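Local atomic coordinates of aluminum resistance protein (Clostridium novyi, PDB entry 3I16), a protein that is probably a carbon-sulfur lyase that uses pyridoxal 5'-phosphate and belongs to the methionine gamma-lyase family, with a link to aluminum resistance. Residues C220-M225 / I243-G247; R192-I196 / E328-D332; D374-A379 / S392-R398. All coordinates share one frame; numbering follows the deposited sequence. Where two conformers were deposited one is given.

Interaction 1: C220-M225 / I243-G247; sequences CYGEFM and IKNIG. With PLP (pyridoxal-5'-phosphate), chain J.
Lys244 runs past Tyr221 to the pyridoxal phosphate. It was modelled in two conformers, and the one described here starts with CG beside the backbone N (chi1 -60°). CB points toward the 220-225 segment. CG lies above the Tyr221 ring, over its CE1 side. Lys244 CD lies over the centre of that ring, 3.6 Å from the Tyr221 centroid, in a CH-pi contact. Lys244 CD also touches Cys220 CB at 3.7 Å. Lys244 CE is 3.5 Å from PLP C4. The chain is straight up to here and bends at its last torsion, which brings Lys244 NZ to 3.0 Å from Tyr221 OH. Both of these tips are hydrogen-bonded to Ser388 OG.

This is the cofactor site of a fold type I PLP enzyme, and Lys244 probably corresponds to the Schiff-base lysine of relatives. Cys220 SG sits above the pyridine ring, 3.6 Å from PLP C5. Tyr221 turns its edge to the cofactor, with CE2 3.1 Å from PLP O3.

Behind the pocket, Gly222 to Met225 form a type II beta turn. Asn245 ND2 holds the turn and the residue before it. Asn245 ND2 gives a nearly straight bond to Glu223 O (3.0 Å, 166°), in the carbonyl plane and on a lone pair. A second, weak and more bent bond goes to Tyr221 O. Asn245 OD1 is buried without a polar partner in the model. Glu223 OE1 lies against Asn245 CB, while OE2 bonds Tyr256 OH. Phe224 CE2 packs on Ile246 CG1 at 3.9 Å, and helix 287-318 covers both side chains.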
ATOM      1  N   CYS B 220       7.806  -5.053 -26.437  1.00 14.03           N
ATOM      2  CA  CYS B 220       8.494  -5.633 -25.277  1.00 14.22           C
ATOM      3  C   CYS B 220       9.995  -5.797 -25.472  1.00 16.28           C
ATOM      4  O   CYS B 220      10.423  -6.370 -26.478  1.00 11.37           O
ATOM      5  CB  CYS B 220       7.940  -7.006 -24.964  1.00 14.88           C
ATOM      6  SG  CYS B 220       6.331  -6.986 -24.187  1.00 20.86           S
ATOM      7  N   TYR B 221      10.758  -5.307 -24.493  1.00 16.65           N
ATOM      8  CA  TYR B 221      12.234  -5.368 -24.453  1.00 18.41           C
ATOM      9  C   TYR B 221      12.990  -4.364 -25.304  1.00 16.40           C
ATOM     10  O   TYR B 221      14.204  -4.241 -25.164  1.00 18.61           O
ATOM     11  CB  TYR B 221      12.771  -6.756 -24.771  1.00 19.13           C
ATOM     12  CG  TYR B 221      12.447  -7.823 -23.750  1.00 22.43           C
ATOM     13  CD1 TYR B 221      12.943  -7.732 -22.447  1.00 23.81           C
ATOM     14  CD2 TYR B 221      11.751  -8.948 -24.100  1.00 19.42           C
ATOM     15  CE1 TYR B 221      12.693  -8.709 -21.535  1.00 26.68           C
ATOM     16  CE2 TYR B 221      11.512  -9.937 -23.193  1.00 27.97           C
ATOM     17  CZ  TYR B 221      11.982  -9.819 -21.928  1.00 25.04           C
ATOM     18  OH  TYR B 221      11.710 -10.814 -21.046  1.00 36.95           O
ATOM     19  N   GLY B 222      12.286  -3.609 -26.141  1.00 15.87           N
ATOM     20  CA  GLY B 222      12.922  -2.638 -27.025  1.00 14.63           C
ATOM     21  C   GLY B 222      12.894  -1.209 -26.555  1.00 14.97           C
ATOM     22  O   GLY B 222      13.532  -0.359 -27.172  1.00 14.24           O
ATOM     23  N   GLU B 223      12.186  -0.940 -25.447  1.00 15.19           N
ATOM     24  CA  GLU B 223      12.044   0.431 -24.978  1.00 13.03           C
ATOM     25  C   GLU B 223      13.397   1.022 -24.606  1.00 12.05           C
ATOM     26  O   GLU B 223      14.209   0.379 -23.935  1.00 13.27           O
ATOM     27  CB  GLU B 223      11.092   0.538 -23.780  1.00 12.40           C
ATOM     28  CG  GLU B 223       9.706  -0.035 -23.999  1.00 11.31           C
ATOM     29  CD  GLU B 223       9.556  -1.506 -23.665  1.00 15.39           C
ATOM     30  OE1 GLU B 223      10.564  -2.191 -23.373  1.00 10.46           O
ATOM     31  OE2 GLU B 223       8.409  -1.993 -23.751  1.00 20.23           O
ATOM     32  N   PHE B 224      13.650   2.224 -25.112  1.00 11.36           N
ATOM     33  CA  PHE B 224      14.893   2.967 -24.875  1.00 12.16           C
ATOM     34  C   PHE B 224      16.206   2.352 -25.439  1.00 13.18           C
ATOM     35  O   PHE B 224      17.304   2.770 -25.071  1.00 13.95           O
ATOM     36  CB  PHE B 224      15.004   3.332 -23.400  1.00 12.86           C
ATOM     37  CG  PHE B 224      13.765   4.028 -22.873  1.00 13.69           C
ATOM     38  CD1 PHE B 224      13.371   5.239 -23.396  1.00 12.91           C
ATOM     39  CD2 PHE B 224      12.994   3.449 -21.892  1.00 13.97           C
ATOM     40  CE1 PHE B 224      12.226   5.872 -22.933  1.00 12.47           C
ATOM     41  CE2 PHE B 224      11.841   4.072 -21.431  1.00 16.47           C
ATOM     42  CZ  PHE B 224      11.463   5.287 -21.949  1.00 15.13           C
HETATM   43  N   MSE B 225      16.088   1.429 -26.387  1.00 13.76           N
HETATM   44  CA  MSE B 225      17.266   0.876 -27.057  1.00 15.07           C
HETATM   45  C   MSE B 225      17.805   1.857 -28.094  1.00 15.63           C
HETATM   46  O   MSE B 225      18.990   1.802 -28.463  1.00 16.72           O
HETATM   47  CB  MSE B 225      16.937  -0.442 -27.746  1.00 13.20           C
HETATM   48  CG  MSE B 225      16.560  -1.579 -26.839  1.00 17.12           C
HETATM   49 SE   MSE B 225      17.991  -2.205 -25.679  0.75 11.19          SE
HETATM   50  CE  MSE B 225      17.727  -0.986 -24.214  1.00  8.77           C
ATOM     51  N   ILE B 243       6.875  -4.659 -16.319  1.00 14.27           N
ATOM     52  CA  ILE B 243       7.913  -5.350 -15.566  1.00 14.19           C
ATOM     53  C   ILE B 243       9.124  -5.701 -16.450  1.00 15.34           C
ATOM     54  O   ILE B 243       9.957  -6.509 -16.052  1.00 13.58           O
ATOM     55  CB  ILE B 243       7.398  -6.525 -14.689  1.00 16.22           C
ATOM     56  CG1 ILE B 243       6.943  -7.722 -15.501  1.00 13.30           C
ATOM     57  CG2 ILE B 243       6.283  -6.017 -13.725  1.00  9.72           C
ATOM     58  CD1 ILE B 243       6.504  -8.909 -14.593  1.00 13.68           C
ATOM     59  N   LYS B 244       9.174  -5.126 -17.665  1.00 13.95           N
ATOM     60  CA  LYS B 244      10.343  -5.228 -18.527  0.50 13.60           C
ATOM     61  C   LYS B 244      10.955  -3.822 -18.488  1.00 13.54           C
ATOM     62  O   LYS B 244      10.805  -3.140 -17.501  1.00 13.50           O
ATOM     63  CB  LYS B 244      10.006  -5.684 -19.943  0.50 13.18           C
ATOM     64  CG  LYS B 244       9.345  -7.037 -20.017  0.50 12.93           C
ATOM     65  CD  LYS B 244       9.173  -7.467 -21.456  0.50 17.47           C
ATOM     66  CE  LYS B 244       8.370  -8.753 -21.548  0.50 21.42           C
ATOM     67  NZ  LYS B 244       8.937  -9.814 -20.671  0.50 23.09           N
ATOM     68  N   ASN B 245      11.636  -3.394 -19.549  1.00 15.87           N
ATOM     69  CA  ASN B 245      12.364  -2.108 -19.573  1.00 14.20           C
ATOM     70  C   ASN B 245      11.682  -0.865 -18.985  1.00 13.78           C
ATOM     71  O   ASN B 245      12.232  -0.204 -18.109  1.00 12.05           O
ATOM     72  CB  ASN B 245      12.764  -1.732 -21.013  1.00 15.57           C
ATOM     73  CG  ASN B 245      13.518  -2.832 -21.756  1.00 16.20           C
ATOM     74  OD1 ASN B 245      13.407  -4.002 -21.426  1.00 13.97           O
ATOM     75  ND2 ASN B 245      14.254  -2.444 -22.807  1.00 13.95           N
ATOM     76  N   ILE B 246      10.495  -0.536 -19.487  1.00 15.33           N
ATOM     77  CA  ILE B 246       9.850   0.757 -19.176  1.00 12.93           C
ATOM     78  C   ILE B 246       9.397   0.961 -17.748  1.00 13.69           C
ATOM     79  O   ILE B 246       9.094   2.091 -17.336  1.00 14.65           O
ATOM     80  CB  ILE B 246       8.720   1.071 -20.205  1.00 15.01           C
ATOM     81  CG1 ILE B 246       8.417   2.573 -20.251  1.00 16.47           C
ATOM     82  CG2 ILE B 246       7.468   0.234 -19.932  1.00 16.76           C
ATOM     83  CD1 ILE B 246       7.855   3.052 -21.577  1.00 15.25           C
ATOM     84  N   GLY B 247       9.313  -0.120 -16.991  1.00 14.83           N
ATOM     85  CA  GLY B 247       9.012  -0.024 -15.558  1.00 13.65           C
ATOM     86  C   GLY B 247      10.247   0.326 -14.720  1.00 14.36           C
ATOM     87  O   GLY B 247      10.126   0.518 -13.506  1.00 14.53           O
TER
HETATM   88  N1  PLP J 427       6.226 -10.419 -26.700  1.00 41.48           N
HETATM   89  C2  PLP J 427       7.567 -10.644 -26.605  1.00 35.39           C
HETATM   90  C2A PLP J 427       8.407 -10.672 -27.844  1.00 28.52           C
HETATM   91  C3  PLP J 427       8.123 -10.835 -25.341  1.00 46.45           C
HETATM   92  O3  PLP J 427       9.476 -11.050 -25.243  1.00 43.80           O
HETATM   93  C4  PLP J 427       7.318 -10.809 -24.193  1.00 43.36           C
HETATM   94  C5  PLP J 427       5.950 -10.584 -24.308  1.00 45.40           C
HETATM   95  C6  PLP J 427       5.430 -10.377 -25.570  1.00 41.15           C
HETATM   96  C5A PLP J 427       5.008 -10.504 -23.122  1.00 40.46           C
HETATM   97  O4P PLP J 427       5.240 -11.510 -22.192  1.00 37.38           O
HETATM   98  P   PLP J 427       4.573 -11.590 -20.701  1.00 33.78           P
HETATM   99  O1P PLP J 427       4.685 -10.310 -19.887  1.00 29.35           O
HETATM  100  O2P PLP J 427       5.428 -12.636 -20.026  1.00 33.20           O
HETATM  101  O3P PLP J 427       3.108 -11.973 -20.843  1.00 22.69           O

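Interaction 2: R192-I196 / E328-D332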
ATOM      1  N   ARG B 192      18.288 -11.849 -34.960  1.00 22.46           N
ATOM      2  CA  ARG B 192      18.388 -10.528 -34.361  1.00 22.23           C
ATOM      3  C   ARG B 192      17.028  -9.879 -34.223  1.00 20.60           C
ATOM      4  O   ARG B 192      16.140 -10.136 -35.022  1.00 22.09           O
ATOM      5  CB  ARG B 192      19.282  -9.652 -35.220  1.00 21.92           C
ATOM      6  CG  ARG B 192      20.721 -10.169 -35.275  1.00 25.21           C
ATOM      7  CD  ARG B 192      21.541  -9.322 -36.218  1.00 25.78           C
ATOM      8  NE  ARG B 192      21.583  -7.936 -35.761  1.00 22.55           N
ATOM      9  CZ  ARG B 192      21.918  -6.888 -36.508  1.00 30.36           C
ATOM     10  NH1 ARG B 192      22.252  -7.043 -37.792  1.00 35.86           N
ATOM     11  NH2 ARG B 192      21.910  -5.670 -35.976  1.00 26.75           N
ATOM     12  N   ALA B 193      16.870  -9.048 -33.199  1.00 21.12           N
ATOM     13  CA  ALA B 193      15.650  -8.269 -32.985  1.00 19.73           C
ATOM     14  C   ALA B 193      15.550  -7.250 -34.104  1.00 19.60           C
ATOM     15  O   ALA B 193      16.587  -6.802 -34.614  1.00 18.59           O
ATOM     16  CB  ALA B 193      15.717  -7.535 -31.653  1.00 17.84           C
ATOM     17  N   LEU B 194      14.325  -6.847 -34.465  1.00 18.95           N
ATOM     18  CA  LEU B 194      14.133  -5.838 -35.520  1.00 19.22           C
ATOM     19  C   LEU B 194      14.541  -4.456 -35.073  1.00 15.97           C
ATOM     20  O   LEU B 194      14.103  -3.976 -34.039  1.00 16.40           O
ATOM     21  CB  LEU B 194      12.683  -5.728 -36.003  1.00 19.89           C
ATOM     22  CG  LEU B 194      12.052  -6.850 -36.797  1.00 21.78           C
ATOM     23  CD1 LEU B 194      10.820  -6.263 -37.465  1.00 23.38           C
ATOM     24  CD2 LEU B 194      12.977  -7.404 -37.838  1.00 21.38           C
ATOM     25  N   LEU B 195      15.359  -3.802 -35.886  1.00 15.72           N
ATOM     26  CA  LEU B 195      15.778  -2.459 -35.606  1.00 14.18           C
ATOM     27  C   LEU B 195      14.627  -1.501 -35.970  1.00 14.12           C
ATOM     28  O   LEU B 195      13.714  -1.858 -36.712  1.00 14.11           O
ATOM     29  CB  LEU B 195      17.010  -2.123 -36.422  1.00 15.60           C
ATOM     30  CG  LEU B 195      18.271  -2.987 -36.215  1.00 17.98           C
ATOM     31  CD1 LEU B 195      19.331  -2.649 -37.253  1.00 19.50           C
ATOM     32  CD2 LEU B 195      18.836  -2.833 -34.827  1.00 15.83           C
ATOM     33  N   ILE B 196      14.689  -0.282 -35.462  1.00 14.23           N
ATOM     34  CA  ILE B 196      13.688   0.735 -35.783  1.00 13.50           C
ATOM     35  C   ILE B 196      13.600   0.961 -37.301  1.00 14.91           C
ATOM     36  O   ILE B 196      12.492   1.188 -37.826  1.00 14.56           O
ATOM     37  CB  ILE B 196      13.978   2.081 -35.062  1.00 13.00           C
ATOM     38  CG1 ILE B 196      13.797   1.941 -33.545  1.00 16.15           C
ATOM     39  CG2 ILE B 196      13.115   3.234 -35.669  1.00 10.24           C
ATOM     40  CD1 ILE B 196      12.361   1.593 -33.052  1.00 13.86           C
ATOM     41  N   GLU B 328      27.103  -5.953 -32.611  1.00 15.24           N
ATOM     42  CA  GLU B 328      25.980  -5.742 -33.509  1.00 15.30           C
ATOM     43  C   GLU B 328      25.016  -4.753 -32.891  1.00 16.00           C
ATOM     44  O   GLU B 328      24.955  -4.627 -31.678  1.00 17.62           O
ATOM     45  CB  GLU B 328      25.246  -7.041 -33.771  1.00 15.98           C
ATOM     46  CG  GLU B 328      26.158  -8.130 -34.237  1.00 20.48           C
ATOM     47  CD  GLU B 328      25.401  -9.265 -34.843  1.00 27.62           C
ATOM     48  OE1 GLU B 328      24.880  -9.098 -35.974  1.00 31.82           O
ATOM     49  OE2 GLU B 328      25.360 -10.330 -34.204  1.00 15.38           O
ATOM     50  N   LYS B 329      24.257  -4.070 -33.737  1.00 16.75           N
ATOM     51  CA  LYS B 329      23.260  -3.094 -33.308  0.50 17.10           C
ATOM     52  C   LYS B 329      22.087  -3.887 -32.697  1.00 16.70           C
ATOM     53  O   LYS B 329      21.568  -4.795 -33.332  1.00 17.67           O
ATOM     54  CB  LYS B 329      22.799  -2.292 -34.530  0.50 18.33           C
ATOM     55  CG  LYS B 329      22.298  -0.884 -34.269  0.50 24.82           C
ATOM     56  CD  LYS B 329      21.819  -0.259 -35.583  0.50 24.11           C
ATOM     57  CE  LYS B 329      22.849  -0.437 -36.673  0.50 25.31           C
ATOM     58  NZ  LYS B 329      22.300  -0.177 -38.036  0.50 21.58           N
ATOM     59  N   ARG B 330      21.684  -3.532 -31.485  1.00 15.94           N
ATOM     60  CA  ARG B 330      20.624  -4.218 -30.759  1.00 17.36           C
ATOM     61  C   ARG B 330      19.321  -3.459 -30.689  1.00 16.67           C
ATOM     62  O   ARG B 330      19.329  -2.242 -30.583  1.00 18.50           O
ATOM     63  CB  ARG B 330      21.116  -4.513 -29.351  1.00 14.41           C
ATOM     64  CG  ARG B 330      22.253  -5.514 -29.377  1.00 16.36           C
ATOM     65  CD  ARG B 330      23.024  -5.561 -28.093  1.00 16.35           C
ATOM     66  NE  ARG B 330      24.119  -6.534 -28.192  1.00 13.65           N
ATOM     67  CZ  ARG B 330      24.148  -7.767 -27.679  1.00 11.42           C
ATOM     68  NH1 ARG B 330      23.151  -8.260 -26.957  1.00  9.96           N
ATOM     69  NH2 ARG B 330      25.226  -8.530 -27.878  1.00 13.81           N
ATOM     70  N   SER B 331      18.210  -4.185 -30.771  1.00 16.59           N
ATOM     71  CA  SER B 331      16.874  -3.582 -30.665  1.00 18.37           C
ATOM     72  C   SER B 331      16.106  -4.132 -29.470  1.00 18.58           C
ATOM     73  O   SER B 331      14.918  -3.842 -29.304  1.00 22.46           O
ATOM     74  CB  SER B 331      16.083  -3.769 -31.956  1.00 20.94           C
ATOM     75  OG  SER B 331      15.130  -2.711 -32.126  1.00 12.96           O
ATOM     76  N   ASP B 332      16.790  -4.905 -28.625  1.00 16.97           N
ATOM     77  CA  ASP B 332      16.221  -5.400 -27.363  1.00 17.07           C
ATOM     78  C   ASP B 332      17.364  -5.747 -26.392  1.00 16.64           C
ATOM     79  O   ASP B 332      18.545  -5.702 -26.760  1.00 16.42           O
ATOM     80  CB  ASP B 332      15.225  -6.558 -27.577  1.00 16.25           C
ATOM     81  CG  ASP B 332      15.892  -7.881 -27.944  1.00 17.38           C
ATOM     82  OD1 ASP B 332      17.094  -8.078 -27.670  1.00 21.02           O
ATOM     83  OD2 ASP B 332      15.197  -8.757 -28.498  1.00 17.88           O
TER
HETATM   84  O   HOH W   1      21.453  -7.701 -32.883  1.00 33.15           O
HETATM   85  O   HOH W   2      18.725  -5.924 -32.872  1.00 21.02           O
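Arg192 lays its guanidinium between Glu328 and the backbone of Lys329. The contact joins two loops. One leads into helix 196-209, with Leu195 at its N-cap position, and the other leads into strand 335-338 of the antiparallel sheet of this PLP-dependent fold.

The Arg192 group uses its edge and one face for different partners. At the edge, Arg192 NH2 donates to Lys329 O (2.8 Å, 160°). The bond lies in both the guanidinium and the carbonyl plane and uses a lone pair. Glu328 comes over a face. Its OE1 is 3.5 Å from Arg192 NE, but well out of the guanidinium plane, so the salt bridge rests on charge alone. The two planes are 44° apart. Glu328 OE2 turns to Lys325 N instead. The arginine reaches this place through a bend at its third torsion (chi3 61°).

The side chains of Leu195 and Lys329 cross at about a right angle, with Leu195 CD1 3.8 Å from Lys329 CD in one of two modelled Lys329 conformers. At the other end, Ala193 CB meets Asp332 OD2 at 3.4 Å. That oxygen is hydrogen-bonded to the OG of Ser185, a residue of the cofactor pocket, so this end of the contact borders the active site.

Lys329 O has a further partner in a water, which donates to it at 2.9 Å and accepts from Arg192 NE in the guanidinium plane, also at 2.9 Å.

Interaction 3: D374-A379 / S392-R398; sequences DQVIMA and SADAPIR
Ala379 and Ala393 form the tight end of an antiparallel beta ladder. Ala379 N bonds Ala393 O at 2.6 Å, almost straight (171°), and Ala393 N returns a bond to Ala379 O. Their methyl groups touch at 4.0 Å. The next hydrogen-bonded pair is less even: Ala395 N reaches Ile377 O at 3.0 Å, but the return bond from Ile377 N to Ala395 O is weak. Pro396 stands opposite Val376 in a non-hydrogen-bonded pair, where its missing N-H costs this ladder no bond. On that same face Met378 lies alongside Asp394. Its chain is fully extended from chi1 -173°, and CE reaches Ser392 CB at 3.7 Å.

The partly exposed end is looser. Past the strands, Ile397 N still bonds Gln375 O. Asp374 OD2 lies at the edge of the Arg398 guanidinium, but the salt bridge to NH1 is long (3.9 Å). The carboxylate and guanidinium planes are 78° apart. A water links Asp374 OD2, weakly, with Ile397 O.

Helix 342-354 covers the face of Ile377 and Ala379. Tyr188 packs on Val376 and Pro396 on the opposite face. Strands 366-367 and 402-406 flank the pair.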
ATOM      1  N   ASP B 374       6.594 -26.295 -24.673  1.00 43.74           N
ATOM      2  CA  ASP B 374       7.563 -27.101 -23.939  1.00 40.97           C
ATOM      3  C   ASP B 374       7.799 -26.520 -22.556  1.00 38.82           C
ATOM      4  O   ASP B 374       7.315 -25.429 -22.223  1.00 38.29           O
ATOM      5  CB  ASP B 374       8.894 -27.165 -24.679  1.00 40.80           C
ATOM      6  CG  ASP B 374       8.787 -27.874 -25.995  1.00 44.92           C
ATOM      7  OD1 ASP B 374       7.691 -28.415 -26.276  1.00 51.20           O
ATOM      8  OD2 ASP B 374       9.805 -27.901 -26.736  1.00 43.53           O
ATOM      9  N   GLN B 375       8.510 -27.289 -21.737  1.00 37.29           N
ATOM     10  CA  GLN B 375       8.872 -26.832 -20.411  1.00 36.05           C
ATOM     11  C   GLN B 375      10.111 -25.955 -20.512  1.00 35.21           C
ATOM     12  O   GLN B 375      11.097 -26.292 -21.195  1.00 32.88           O
ATOM     13  CB  GLN B 375       9.096 -27.976 -19.428  1.00 33.88           C
ATOM     14  CG  GLN B 375       7.789 -28.617 -18.983  1.00 33.21           C
ATOM     15  CD  GLN B 375       7.937 -29.452 -17.737  1.00 35.91           C
ATOM     16  OE1 GLN B 375       9.048 -29.786 -17.320  1.00 30.67           O
ATOM     17  NE2 GLN B 375       6.809 -29.794 -17.126  1.00 37.44           N
ATOM     18  N   VAL B 376      10.018 -24.832 -19.813  1.00 34.54           N
ATOM     19  CA  VAL B 376      11.067 -23.848 -19.757  1.00 34.89           C
ATOM     20  C   VAL B 376      11.577 -23.719 -18.321  1.00 33.81           C
ATOM     21  O   VAL B 376      10.816 -23.813 -17.352  1.00 34.24           O
ATOM     22  CB  VAL B 376      10.536 -22.479 -20.193  1.00 35.83           C
ATOM     23  CG1 VAL B 376      11.704 -21.498 -20.337  1.00 36.36           C
ATOM     24  CG2 VAL B 376       9.740 -22.604 -21.504  1.00 31.78           C
ATOM     25  N   ILE B 377      12.879 -23.531 -18.207  1.00 33.03           N
ATOM     26  CA  ILE B 377      13.534 -23.278 -16.939  1.00 30.84           C
ATOM     27  C   ILE B 377      13.751 -21.768 -16.890  1.00 29.72           C
ATOM     28  O   ILE B 377      14.167 -21.187 -17.892  1.00 29.14           O
ATOM     29  CB  ILE B 377      14.850 -24.054 -16.829  1.00 30.06           C
ATOM     30  CG1 ILE B 377      15.512 -23.772 -15.477  1.00 29.01           C
ATOM     31  CG2 ILE B 377      15.778 -23.714 -17.969  1.00 30.72           C
ATOM     32  CD1 ILE B 377      16.652 -24.642 -15.210  1.00 18.52           C
HETATM   33  N   MSE B 378      13.385 -21.118 -15.782  1.00 27.31           N
HETATM   34  CA  MSE B 378      13.625 -19.690 -15.644  1.00 28.18           C
HETATM   35  C   MSE B 378      14.411 -19.402 -14.358  1.00 27.37           C
HETATM   36  O   MSE B 378      14.126 -19.980 -13.308  1.00 28.69           O
HETATM   37  CB  MSE B 378      12.330 -18.842 -15.686  1.00 30.10           C
HETATM   38  CG  MSE B 378      12.641 -17.271 -15.708  1.00 38.72           C
HETATM   39 SE   MSE B 378      11.129 -15.936 -15.823  0.75 61.75          SE
HETATM   40  CE  MSE B 378      12.139 -14.229 -15.831  1.00 41.56           C
ATOM     41  N   ALA B 379      15.438 -18.560 -14.470  1.00 23.96           N
ATOM     42  CA  ALA B 379      16.165 -18.039 -13.327  1.00 20.91           C
ATOM     43  C   ALA B 379      15.474 -16.706 -13.112  1.00 21.22           C
ATOM     44  O   ALA B 379      15.446 -15.873 -14.029  1.00 17.79           O
ATOM     45  CB  ALA B 379      17.621 -17.828 -13.667  1.00 21.40           C
ATOM     46  N   SER B 392      17.871 -12.249 -15.137  1.00 14.85           N
ATOM     47  CA  SER B 392      17.076 -13.456 -15.289  1.00 15.32           C
ATOM     48  C   SER B 392      17.576 -14.223 -16.510  1.00 15.50           C
ATOM     49  O   SER B 392      18.325 -13.682 -17.337  1.00 16.14           O
ATOM     50  CB  SER B 392      15.610 -13.055 -15.487  1.00 15.91           C
ATOM     51  OG  SER B 392      15.514 -12.095 -16.534  1.00 20.57           O
ATOM     52  N   ALA B 393      17.197 -15.490 -16.604  1.00 16.65           N
ATOM     53  CA  ALA B 393      17.563 -16.331 -17.728  1.00 15.53           C
ATOM     54  C   ALA B 393      16.456 -17.335 -17.919  1.00 17.46           C
ATOM     55  O   ALA B 393      15.930 -17.858 -16.920  1.00 15.50           O
ATOM     56  CB  ALA B 393      18.853 -17.094 -17.454  1.00 16.09           C
ATOM     57  N   ASP B 394      16.122 -17.635 -19.177  1.00 17.87           N
ATOM     58  CA  ASP B 394      15.114 -18.655 -19.476  1.00 20.35           C
ATOM     59  C   ASP B 394      15.495 -19.474 -20.707  1.00 22.82           C
ATOM     60  O   ASP B 394      16.236 -18.994 -21.576  1.00 18.75           O
ATOM     61  CB  ASP B 394      13.694 -18.098 -19.467  1.00 22.33           C
ATOM     62  CG  ASP B 394      13.588 -16.748 -20.076  1.00 30.19           C
ATOM     63  OD1 ASP B 394      13.625 -16.645 -21.307  1.00 37.81           O
ATOM     64  OD2 ASP B 394      13.433 -15.782 -19.308  1.00 46.75           O
ATOM     65  N   ALA B 395      15.062 -20.737 -20.735  1.00 22.57           N
ATOM     66  CA  ALA B 395      15.488 -21.648 -21.785  1.00 23.77           C
ATOM     67  C   ALA B 395      14.599 -22.855 -21.996  1.00 27.91           C
ATOM     68  O   ALA B 395      14.656 -23.792 -21.171  1.00 28.83           O
ATOM     69  CB  ALA B 395      16.864 -22.147 -21.464  1.00 25.42           C
ATOM     70  N   PRO B 396      13.818 -22.872 -23.112  1.00 29.33           N
ATOM     71  CA  PRO B 396      13.005 -24.043 -23.470  1.00 27.94           C
ATOM     72  C   PRO B 396      13.880 -25.263 -23.521  1.00 28.46           C
ATOM     73  O   PRO B 396      14.981 -25.199 -24.088  1.00 27.53           O
ATOM     74  CB  PRO B 396      12.512 -23.709 -24.877  1.00 30.70           C
ATOM     75  CG  PRO B 396      12.462 -22.227 -24.916  1.00 31.43           C
ATOM     76  CD  PRO B 396      13.570 -21.736 -24.027  1.00 29.66           C
ATOM     77  N   ILE B 397      13.426 -26.371 -22.938  1.00 28.48           N
ATOM     78  CA  ILE B 397      14.257 -27.584 -22.915  1.00 28.23           C
ATOM     79  C   ILE B 397      14.135 -28.374 -24.228  1.00 30.61           C
ATOM     80  O   ILE B 397      13.278 -29.252 -24.365  1.00 32.37           O
ATOM     81  CB  ILE B 397      13.947 -28.501 -21.703  1.00 27.37           C
ATOM     82  CG1 ILE B 397      13.993 -27.707 -20.384  1.00 27.53           C
ATOM     83  CG2 ILE B 397      14.936 -29.636 -21.675  1.00 24.10           C
ATOM     84  CD1 ILE B 397      15.261 -26.933 -20.173  1.00 24.72           C
ATOM     85  N   ARG B 398      15.023 -28.065 -25.173  1.00 30.24           N
ATOM     86  CA  ARG B 398      15.029 -28.692 -26.492  1.00 29.84           C
ATOM     87  C   ARG B 398      16.306 -28.298 -27.209  1.00 29.67           C
ATOM     88  O   ARG B 398      16.936 -27.311 -26.847  1.00 28.56           O
ATOM     89  CB  ARG B 398      13.840 -28.208 -27.310  1.00 29.60           C
ATOM     90  CG  ARG B 398      13.901 -26.746 -27.613  1.00 31.08           C
ATOM     91  CD  ARG B 398      12.546 -26.194 -27.902  1.00 31.28           C
ATOM     92  NE  ARG B 398      12.659 -24.804 -28.337  1.00 36.36           N
ATOM     93  CZ  ARG B 398      11.645 -23.944 -28.445  1.00 38.22           C
ATOM     94  NH1 ARG B 398      10.402 -24.303 -28.123  1.00 44.29           N
ATOM     95  NH2 ARG B 398      11.881 -22.698 -28.859  1.00 38.85           N
TER
HETATM   96  O   HOH W   3      10.790 -30.371 -25.504  1.00 24.57           O

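In the fold
Interaction 1 is nested within the chain loop closed by interaction 2, and interaction 3 follows both. Interactions 1 and 2 have centres about 13 Å apart and touch. Tyr221 and Met225 pack on the 330-332 part of interaction 2. Interaction 3 is more remote, its centre about 21 Å from that of interaction 1 and about 22 Å from that of interaction 2. Interaction 1 lies in loops that follow strands 214-218 and 237-241 of the seven-stranded mixed sheet. Interaction 3 is inside the six-stranded antiparallel sheet. Interaction 2 connects the two: 192-196 follows strand 177-183 of the first, and 328-332 lies between strands 321-323 and 335-338 of the second. The cofactor site therefore adjoins their junction.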